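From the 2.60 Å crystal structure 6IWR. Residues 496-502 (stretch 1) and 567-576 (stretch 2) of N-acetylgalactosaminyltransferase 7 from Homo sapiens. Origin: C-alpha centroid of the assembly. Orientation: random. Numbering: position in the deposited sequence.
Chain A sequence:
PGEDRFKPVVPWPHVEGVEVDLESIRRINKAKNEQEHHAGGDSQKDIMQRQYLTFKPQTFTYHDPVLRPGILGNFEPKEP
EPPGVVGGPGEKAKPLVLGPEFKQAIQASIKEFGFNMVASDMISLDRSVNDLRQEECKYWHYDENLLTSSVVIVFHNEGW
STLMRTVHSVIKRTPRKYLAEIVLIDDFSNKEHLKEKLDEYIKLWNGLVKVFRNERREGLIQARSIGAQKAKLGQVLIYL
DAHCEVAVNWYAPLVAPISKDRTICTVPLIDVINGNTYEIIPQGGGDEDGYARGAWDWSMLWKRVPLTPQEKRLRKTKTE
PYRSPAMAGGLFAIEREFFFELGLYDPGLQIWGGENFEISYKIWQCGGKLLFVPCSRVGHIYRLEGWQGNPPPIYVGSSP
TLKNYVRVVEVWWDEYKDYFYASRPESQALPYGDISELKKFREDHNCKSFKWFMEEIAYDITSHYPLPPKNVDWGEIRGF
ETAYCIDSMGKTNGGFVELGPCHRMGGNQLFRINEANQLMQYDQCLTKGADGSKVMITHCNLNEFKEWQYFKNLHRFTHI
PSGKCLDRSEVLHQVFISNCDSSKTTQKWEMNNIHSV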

# COMPACT_ATOMS: atom_id res chain seq x y z
N PHE A 496 10.96 -8.30 5.57
CA PHE A 496 11.89 -9.41 5.39
C PHE A 496 11.80 -9.97 3.98
O PHE A 496 10.70 -10.29 3.50
N VAL A 497 12.94 -10.10 3.34
CA VAL A 497 13.05 -10.60 1.98
C VAL A 497 12.80 -12.10 2.00
O VAL A 497 13.13 -12.77 2.97
N GLU A 498 12.19 -12.62 0.94
CA GLU A 498 11.83 -14.03 0.86
C GLU A 498 12.39 -14.66 -0.41
O GLU A 498 13.06 -14.01 -1.23
N LEU A 499 12.11 -15.95 -0.56
CA LEU A 499 12.45 -16.70 -1.76
C LEU A 499 11.19 -16.90 -2.59
O LEU A 499 10.13 -17.19 -2.05
N GLY A 500 11.31 -16.73 -3.90
CA GLY A 500 10.20 -17.05 -4.76
C GLY A 500 10.67 -17.62 -6.08
O GLY A 500 11.86 -17.59 -6.40
N PRO A 501 9.75 -18.15 -6.88
CA PRO A 501 10.13 -18.67 -8.19
C PRO A 501 10.63 -17.54 -9.09
O PRO A 501 10.04 -16.46 -9.14
N CYS A 502 11.75 -17.80 -9.76
CA CYS A 502 12.34 -16.82 -10.66
C CYS A 502 11.42 -16.58 -11.84
O CYS A 502 10.80 -17.51 -12.38
N ASP A 567 21.86 -17.99 2.97
CA ASP A 567 21.33 -19.35 2.88
C ASP A 567 19.85 -19.27 2.55
O ASP A 567 19.23 -18.21 2.66
N ARG A 568 19.28 -20.39 2.13
CA ARG A 568 17.87 -20.47 1.76
C ARG A 568 17.27 -21.81 2.13
O ARG A 568 17.99 -22.77 2.29
N SER A 569 15.95 -21.88 2.28
CA SER A 569 15.28 -23.16 2.45
C SER A 569 14.66 -23.80 1.22
O SER A 569 14.72 -25.00 1.06
N GLU A 570 14.09 -23.01 0.34
CA GLU A 570 13.39 -23.53 -0.84
C GLU A 570 12.02 -24.12 -0.56
O GLU A 570 11.03 -23.67 -1.10
N VAL A 571 11.97 -25.13 0.28
CA VAL A 571 10.71 -25.75 0.62
C VAL A 571 9.83 -24.77 1.37
O VAL A 571 8.63 -24.72 1.18
N LEU A 572 10.46 -23.99 2.23
CA LEU A 572 9.87 -22.95 3.03
C LEU A 572 9.87 -21.55 2.42
O LEU A 572 9.28 -20.66 3.00
N HIS A 573 10.51 -21.35 1.27
CA HIS A 573 10.61 -20.03 0.63
C HIS A 573 11.19 -18.95 1.55
O HIS A 573 10.66 -17.87 1.69
N GLN A 574 12.29 -19.31 2.18
CA GLN A 574 12.92 -18.60 3.28
C GLN A 574 14.35 -18.23 2.93
O GLN A 574 15.10 -19.05 2.39
N VAL A 575 14.72 -16.99 3.23
CA VAL A 575 16.07 -16.49 3.01
C VAL A 575 16.65 -16.10 4.36
O VAL A 575 16.08 -15.27 5.08
N PHE A 576 17.79 -16.67 4.71
CA PHE A 576 18.41 -16.32 5.98
C PHE A 576 19.92 -16.40 5.81
O PHE A 576 20.41 -16.74 4.73

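Stretch 2 forms a β-hairpin, with D567 and F576 paired through D567 N to F576 O (2.6 Å) and F576 N to D567 O (2.9 Å), and the hairpin meets stretch 1 mainly through L499. R568 follows with its CA-to-CB bond directed toward stretch 1; its chain (chi1 p, chi2 and chi3 t) lays its aliphatic part near L499, with CD 4.2 Å from L499 CD1. The charged end is held within the hairpin, where R568 NE forms a salt bridge with E570 OE2 at 2.9 Å, while NH1 is satisfied elsewhere in the structure.

S569 makes no contact with stretch 1, but its OG accepts a weak hydrogen bond from L572 N (3.5 Å) across the turn. E570 points away (chi1 m), so it meets L499 chiefly through its backbone: L499 CD2 lies 3.5 Å from E570 CA. V571 and L572 complete the turn without touching stretch 1.

H573 adopts a left-handed backbone conformation and points sideways, chi1 m. H573 ND1 donates to E570 O at 2.7 Å, tying the ring back to the turn, and NE2 is bonded elsewhere in the structure. H573 CB lies 3.3 Å from L499 O and 4.3 Å from L499 CB. P501 CD approaches H573 NE2 at 4.5 Å. The backbone adds a weak but nearly straight hydrogen bond from L499 N to H573 O (3.3 Å).

Q574 points away and contributes little. V575 returns toward stretch 1 in the t rotamer: V575 CG1 packs 3.9 Å from V497 CG1; V575 CG2 also reaches V497 CG1 (4.3 Å), and lies 3.6 Å from E498 C and 4.1 Å from L499 CB. L499, with chi1 t and chi2 p, thus buries its side chain against R568, E570, H573 and V575, and has the largest covered area in the contact.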

# COMPACT_ATOMS: atom_id res chain seq x y z
CB PHE A 496 11.65 -10.51 6.41
CG PHE A 496 11.95 -10.09 7.79
CD1 PHE A 496 13.22 -9.67 8.13
CD2 PHE A 496 10.95 -10.12 8.76
CE1 PHE A 496 13.51 -9.27 9.42
CE2 PHE A 496 11.23 -9.72 10.06
CZ PHE A 496 12.50 -9.30 10.40
CB VAL A 497 14.45 -10.22 1.44
CG1 VAL A 497 15.33 -11.43 1.21
CG2 VAL A 497 14.34 -9.34 0.22
CB GLU A 498 10.31 -14.20 0.90
CG GLU A 498 9.63 -13.22 1.82
CD GLU A 498 8.12 -13.37 1.83
OE1 GLU A 498 7.63 -14.37 1.26
OE2 GLU A 498 7.43 -12.49 2.40
CB LEU A 499 13.07 -18.05 -1.39
CG LEU A 499 13.87 -18.79 -2.47
CD1 LEU A 499 15.23 -18.15 -2.60
CD2 LEU A 499 13.99 -20.30 -2.18
CB PRO A 501 8.84 -19.30 -8.72
CG PRO A 501 7.77 -18.95 -7.77
CD PRO A 501 8.37 -18.49 -6.50
CB CYS A 502 13.70 -17.31 -11.18
SG CYS A 502 14.99 -17.51 -9.92
CB ASP A 567 21.53 -20.15 4.20
CG ASP A 567 21.61 -21.70 4.00
OD1 ASP A 567 21.26 -22.24 2.92
OD2 ASP A 567 22.06 -22.37 4.97
CB ARG A 568 17.71 -20.21 0.26
CG ARG A 568 17.96 -21.42 -0.61
CD ARG A 568 18.18 -21.02 -2.04
NE ARG A 568 18.75 -22.11 -2.78
CZ ARG A 568 19.99 -22.12 -3.26
NH1 ARG A 568 20.77 -21.09 -3.06
NH2 ARG A 568 20.43 -23.16 -3.92
CB SER A 569 14.24 -23.10 3.55
OG SER A 569 13.62 -24.36 3.68
CB GLU A 570 14.21 -24.60 -1.57
CG GLU A 570 15.69 -24.30 -1.70
CD GLU A 570 16.25 -24.71 -3.05
OE1 GLU A 570 15.45 -25.10 -3.91
OE2 GLU A 570 17.47 -24.64 -3.24
CB VAL A 571 10.92 -27.02 1.44
CG1 VAL A 571 11.87 -26.74 2.59
CG2 VAL A 571 9.60 -27.56 1.94
CB LEU A 572 10.52 -22.90 4.41
CG LEU A 572 10.26 -24.06 5.36
CD1 LEU A 572 11.08 -23.90 6.62
CD2 LEU A 572 8.79 -24.15 5.71
CB HIS A 573 9.28 -19.58 0.06
CG HIS A 573 8.82 -20.37 -1.12
ND1 HIS A 573 9.29 -21.62 -1.42
CD2 HIS A 573 7.91 -20.08 -2.08
CE1 HIS A 573 8.70 -22.07 -2.51
NE2 HIS A 573 7.86 -21.15 -2.93
CB GLN A 574 12.93 -19.46 4.53
CG GLN A 574 12.64 -18.71 5.80
CD GLN A 574 11.83 -19.54 6.77
OE1 GLN A 574 12.27 -20.61 7.18
NE2 GLN A 574 10.64 -19.05 7.13
CB VAL A 575 16.08 -15.29 2.05
CG1 VAL A 575 17.45 -14.64 2.07
CG2 VAL A 575 15.69 -15.72 0.65
CB PHE A 576 17.90 -17.23 7.10
CG PHE A 576 18.01 -18.68 6.78
CD1 PHE A 576 19.21 -19.36 7.01
CD2 PHE A 576 16.95 -19.37 6.21
CE1 PHE A 576 19.34 -20.71 6.70
CE2 PHE A 576 17.08 -20.74 5.89
CZ PHE A 576 18.28 -21.40 6.14